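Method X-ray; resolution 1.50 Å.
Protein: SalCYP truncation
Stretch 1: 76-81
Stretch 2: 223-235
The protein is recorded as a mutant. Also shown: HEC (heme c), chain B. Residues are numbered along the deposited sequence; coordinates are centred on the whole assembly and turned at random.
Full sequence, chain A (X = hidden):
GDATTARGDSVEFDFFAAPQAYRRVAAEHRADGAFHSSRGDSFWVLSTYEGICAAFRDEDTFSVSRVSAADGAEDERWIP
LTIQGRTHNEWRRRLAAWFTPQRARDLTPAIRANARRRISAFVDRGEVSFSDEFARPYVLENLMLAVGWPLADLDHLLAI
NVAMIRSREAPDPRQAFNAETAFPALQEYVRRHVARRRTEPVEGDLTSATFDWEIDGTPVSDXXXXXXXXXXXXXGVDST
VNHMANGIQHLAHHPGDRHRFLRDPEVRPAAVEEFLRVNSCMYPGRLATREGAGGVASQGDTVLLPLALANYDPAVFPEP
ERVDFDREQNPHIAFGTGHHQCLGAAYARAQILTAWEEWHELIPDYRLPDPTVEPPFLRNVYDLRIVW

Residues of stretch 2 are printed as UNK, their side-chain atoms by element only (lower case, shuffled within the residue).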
# COMPACT_ATOMS: atom_id res chain seq x y z
N GLU A 76 -17.93 10.73 -2.08
CA GLU A 76 -17.23 11.11 -3.31
C GLU A 76 -17.12 9.92 -4.26
O GLU A 76 -17.53 8.81 -3.92
CB GLU A 76 -15.84 11.63 -2.98
CG GLU A 76 -15.81 12.77 -1.98
CD GLU A 76 -15.47 12.30 -0.58
OE1 GLU A 76 -15.99 11.24 -0.16
OE2 GLU A 76 -14.67 12.98 0.10
N ARG A 77 -16.56 10.17 -5.44
CA ARG A 77 -16.43 9.16 -6.49
C ARG A 77 -14.94 9.03 -6.84
O ARG A 77 -14.40 9.78 -7.65
CB ARG A 77 -17.26 9.56 -7.70
CG ARG A 77 -17.27 8.54 -8.83
CD ARG A 77 -18.17 9.02 -9.96
NE ARG A 77 -18.04 8.19 -11.15
CZ ARG A 77 -18.82 7.15 -11.45
NH1 ARG A 77 -19.82 6.81 -10.64
NH2 ARG A 77 -18.61 6.46 -12.56
N TRP A 78 -14.29 8.05 -6.22
CA TRP A 78 -12.88 7.76 -6.47
C TRP A 78 -12.81 6.44 -7.23
O TRP A 78 -13.04 5.38 -6.66
CB TRP A 78 -12.09 7.69 -5.16
CG TRP A 78 -12.14 8.94 -4.33
CD1 TRP A 78 -13.15 9.34 -3.50
CD2 TRP A 78 -11.14 9.96 -4.25
NE1 TRP A 78 -12.83 10.53 -2.91
CE2 TRP A 78 -11.60 10.94 -3.35
CE3 TRP A 78 -9.89 10.14 -4.85
CZ2 TRP A 78 -10.86 12.08 -3.04
CZ3 TRP A 78 -9.16 11.27 -4.54
CH2 TRP A 78 -9.65 12.22 -3.65
N ILE A 79 -12.49 6.53 -8.51
CA ILE A 79 -12.49 5.34 -9.37
C ILE A 79 -11.18 4.59 -9.16
O ILE A 79 -10.10 5.17 -9.37
CB ILE A 79 -12.63 5.75 -10.83
CG1 ILE A 79 -13.96 6.49 -11.06
CG2 ILE A 79 -12.48 4.54 -11.75
CD1 ILE A 79 -15.16 5.59 -11.04
N PRO A 80 -11.22 3.28 -8.85
CA PRO A 80 -12.37 2.39 -8.64
C PRO A 80 -12.71 2.14 -7.17
O PRO A 80 -13.55 1.30 -6.89
CB PRO A 80 -11.92 1.10 -9.29
CG PRO A 80 -10.43 1.07 -9.02
CD PRO A 80 -9.97 2.51 -8.98
N LEU A 81 -12.07 2.88 -6.27
CA LEU A 81 -12.08 2.54 -4.85
C LEU A 81 -13.49 2.58 -4.25
O LEU A 81 -13.83 1.73 -3.41
CB LEU A 81 -11.15 3.51 -4.12
CG LEU A 81 -10.73 3.24 -2.67
CD1 LEU A 81 -10.06 1.88 -2.50
CD2 LEU A 81 -9.81 4.36 -2.23
N UNK A 223 -13.95 13.11 -16.44
CA UNK A 223 -13.96 13.23 -14.98
C UNK A 223 -13.58 11.91 -14.31
O UNK A 223 -12.85 11.90 -13.30
c UNK A 223 -15.34 13.69 -14.50
N UNK A 224 -14.08 10.79 -14.85
CA UNK A 224 -13.68 9.49 -14.32
C UNK A 224 -12.23 9.18 -14.68
O UNK A 224 -11.51 8.59 -13.87
c UNK A 224 -15.95 8.33 -14.06
o UNK A 224 -16.10 8.99 -13.01
o UNK A 224 -16.86 7.61 -14.52
c UNK A 224 -14.61 8.39 -14.83
N UNK A 225 -11.78 9.58 -15.88
CA UNK A 225 -10.37 9.45 -16.23
C UNK A 225 -9.49 10.15 -15.22
O UNK A 225 -8.50 9.60 -14.75
c UNK A 225 -10.03 9.66 -20.12
n UNK A 225 -12.57 10.23 -21.26
c UNK A 225 -10.41 9.11 -18.75
n UNK A 225 -10.72 8.86 -21.11
c UNK A 225 -10.09 10.04 -17.62
c UNK A 225 -11.93 9.12 -21.59
n UNK A 225 -12.47 8.28 -22.45
N UNK A 226 -9.84 11.39 -14.89
CA UNK A 226 -9.06 12.15 -13.92
C UNK A 226 -9.15 11.51 -12.55
O UNK A 226 -8.16 11.46 -11.81
c UNK A 226 -10.03 15.65 -15.25
o UNK A 226 -10.32 16.13 -16.37
c UNK A 226 -9.56 13.59 -13.89
c UNK A 226 -9.32 14.32 -15.19
o UNK A 226 -10.30 16.22 -14.17
N UNK A 227 -10.34 11.03 -12.18
CA UNK A 227 -10.46 10.33 -10.90
C UNK A 227 -9.54 9.12 -10.84
O UNK A 227 -8.77 8.95 -9.88
c UNK A 227 -11.91 9.92 -10.69
o UNK A 227 -12.04 9.28 -9.44
N UNK A 228 -9.57 8.27 -11.87
CA UNK A 228 -8.71 7.09 -11.90
C UNK A 228 -7.25 7.47 -11.72
O UNK A 228 -6.55 6.89 -10.88
c UNK A 228 -7.91 5.21 -13.48
c UNK A 228 -8.08 4.08 -12.47
c UNK A 228 -8.06 4.71 -14.91
c UNK A 228 -8.90 6.35 -13.23
N UNK A 229 -6.77 8.43 -12.50
CA UNK A 229 -5.37 8.82 -12.44
C UNK A 229 -5.01 9.38 -11.08
O UNK A 229 -3.92 9.14 -10.57
c UNK A 229 -5.10 9.26 -14.95
c UNK A 229 -3.99 8.23 -15.14
c UNK A 229 -5.07 9.85 -13.54
c UNK A 229 -4.98 10.36 -16.02
N UNK A 230 -5.94 10.12 -10.47
CA UNK A 230 -5.71 10.63 -9.11
C UNK A 230 -5.58 9.48 -8.12
O UNK A 230 -4.69 9.48 -7.26
c UNK A 230 -6.84 11.57 -8.71
o UNK A 230 -6.94 12.62 -9.67
c UNK A 230 -6.58 12.18 -7.34
N UNK A 231 -6.48 8.49 -8.20
CA UNK A 231 -6.42 7.36 -7.28
C UNK A 231 -5.12 6.59 -7.44
O UNK A 231 -4.48 6.20 -6.46
c UNK A 231 -8.90 7.13 -7.00
c UNK A 231 -7.65 6.45 -7.49
c UNK A 231 -7.45 5.12 -6.79
N UNK A 232 -4.70 6.38 -8.69
CA UNK A 232 -3.45 5.67 -8.92
C UNK A 232 -2.28 6.40 -8.27
O UNK A 232 -1.41 5.77 -7.67
c UNK A 232 -3.95 3.10 -10.54
c UNK A 232 -3.21 5.50 -10.41
c UNK A 232 -4.16 4.50 -11.06
c UNK A 232 -3.98 4.49 -12.55
N UNK A 233 -2.26 7.73 -8.37
CA UNK A 233 -1.19 8.49 -7.73
C UNK A 233 -1.25 8.33 -6.22
O UNK A 233 -0.23 8.11 -5.56
c UNK A 233 2.05 11.69 -7.55
c UNK A 233 1.83 12.35 -6.37
c UNK A 233 1.04 10.92 -8.12
c UNK A 233 -0.18 10.80 -7.50
c UNK A 233 -1.27 9.96 -8.11
c UNK A 233 -0.38 11.46 -6.30
c UNK A 233 0.63 12.25 -5.74
N UNK A 234 -2.45 8.47 -5.65
CA UNK A 234 -2.58 8.47 -4.19
C UNK A 234 -2.35 7.08 -3.59
O UNK A 234 -1.91 6.98 -2.44
c UNK A 234 -5.65 10.83 -3.78
c UNK A 234 -4.20 10.49 -4.08
c UNK A 234 -3.96 9.00 -3.80
c UNK A 234 -3.28 11.37 -3.27
N UNK A 235 -2.66 6.02 -4.35
CA UNK A 235 -2.51 4.64 -3.89
C UNK A 235 -1.13 4.07 -4.14
O UNK A 235 -0.71 3.15 -3.43
c UNK A 235 -3.54 3.75 -4.58
FE HEC B . -3.12 -0.89 -3.29
CHA HEC B . -6.56 -1.05 -3.13
CHB HEC B . -2.98 -2.12 -0.10
CHC HEC B . 0.30 -0.77 -3.45
CHD HEC B . -3.29 0.67 -6.32
NA HEC B . -4.48 -1.44 -1.91
C1A HEC B . -5.87 -1.49 -2.03
C2A HEC B . -6.49 -2.04 -0.85
C3A HEC B . -5.47 -2.34 -0.02
C4A HEC B . -4.23 -1.98 -0.66
CMA HEC B . -5.55 -2.94 1.39
CAA HEC B . -8.02 -2.28 -0.61
CBA HEC B . -8.75 -1.08 -0.01
CGA HEC B . -10.21 -1.44 0.23
O1A HEC B . -10.93 -0.49 0.61
O2A HEC B . -10.58 -2.63 0.04
NB HEC B . -1.63 -1.30 -2.01
C1B HEC B . -1.77 -1.84 -0.75
C2B HEC B . -0.46 -2.10 -0.24
C3B HEC B . 0.44 -1.75 -1.18
C4B HEC B . -0.27 -1.22 -2.29
CMB HEC B . -0.25 -2.72 1.16
CAB HEC B . 1.95 -1.76 -1.22
CBB HEC B . 2.64 -2.57 -0.18
NC HEC B . -1.77 -0.15 -4.62
C1C HEC B . -0.40 -0.30 -4.53
C2C HEC B . 0.20 0.17 -5.75
C3C HEC B . -0.79 0.58 -6.58
C4C HEC B . -2.03 0.39 -5.86
CMC HEC B . 1.71 0.15 -6.01
CAC HEC B . -0.74 1.19 -7.99
CBC HEC B . 0.51 1.00 -8.85
ND HEC B . -4.63 -0.29 -4.46
C1D HEC B . -4.45 0.34 -5.69
C2D HEC B . -5.74 0.59 -6.25
C3D HEC B . -6.76 0.08 -5.30
C4D HEC B . -5.98 -0.48 -4.21
CMD HEC B . -6.00 1.28 -7.59
CAD HEC B . -8.29 0.11 -5.43
CBD HEC B . -8.72 -1.19 -6.07
CGD HEC B . -10.24 -1.26 -6.14
O1D HEC B . -10.77 -2.11 -6.88
O2D HEC B . -10.88 -0.45 -5.44

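Position 223 carries one side-chain carbon and nothing more. It lies beyond reach of stretch 1. This is Ala223.

Position 224 has two carbons, the second bearing two oxygens. That is a short carboxylate. One oxygen of position 224 lies 2.8 Å from Arg77 NE, and the other faces Arg77 NH2. The residue is Asp224.

Position 225 has three carbons, a nitrogen, then a carbon carrying two more nitrogens. This is a guanidinium. CA-to-CB points away from stretch 1, and the nitrogens find their partners elsewhere in the structure. It is Arg225.

Position 226 has three carbons, the third with two oxygens. The carboxylate is one methylene longer than that of Asp224 and touches nothing in stretch 1. It is Glu226.

Position 227 has one carbon and one oxygen. The oxygen sits between the carbonyl of Arg77 and the amide of Ile79. Such a small hydroxyl side chain is Ser227.

Position 228 has four carbons, forked at the second. It packs against Ile79 and Pro80. It is Leu228.

Position 229 has the same forked four carbons, but CA-to-CB points away. It is Leu229.

Position 230 has one carbon carrying an oxygen and a carbon. The oxygen bonds back to Glu226 O, one turn earlier. The methyl of position 230 lies 3.9 Å from Trp78 CZ3. It is Thr230.

Position 231 has three carbons, branched at CB, with no oxygen. They touch Trp78, Ile79 and Pro80. It is Val231.

Position 232 has four carbons, forked at the second, and makes no contact with stretch 1. It is Leu232.

Position 233 has one carbon and a six-carbon ring without oxygen, out of reach. It is Phe233.

Position 234 has four carbons, forked at the second. One terminal carbon of position 234 is 3.6 Å from Trp78 CZ3. It is Leu234.

Position 235 has a single carbon, its CB 3.5 Å from heme CHD. It is Ala235.

The contact joins an irregular segment to a helix. Arg77 and Asp224 form a two-pronged salt bridge: NE to OD1 at 2.8 Å and NH2 to OD2 at 2.9 Å. Ser227 OG donates to Arg77 O at 3.0 Å and accepts from Ile79 N at 2.9 Å, so one hydroxyl holds two backbone groups. Ile79 O has no conventional partner, but Leu228 CA approaches it at 3.5 Å in a nearly straight CA-H...O contact. Farther along, the packing is apolar. Val231 CG2 meets Trp78 CB at 3.7 Å, and Val231 CG1 lies 4.2 Å from Pro80 CD.

Stretch 2, residues 223-235: ADRESLLTVLFLA
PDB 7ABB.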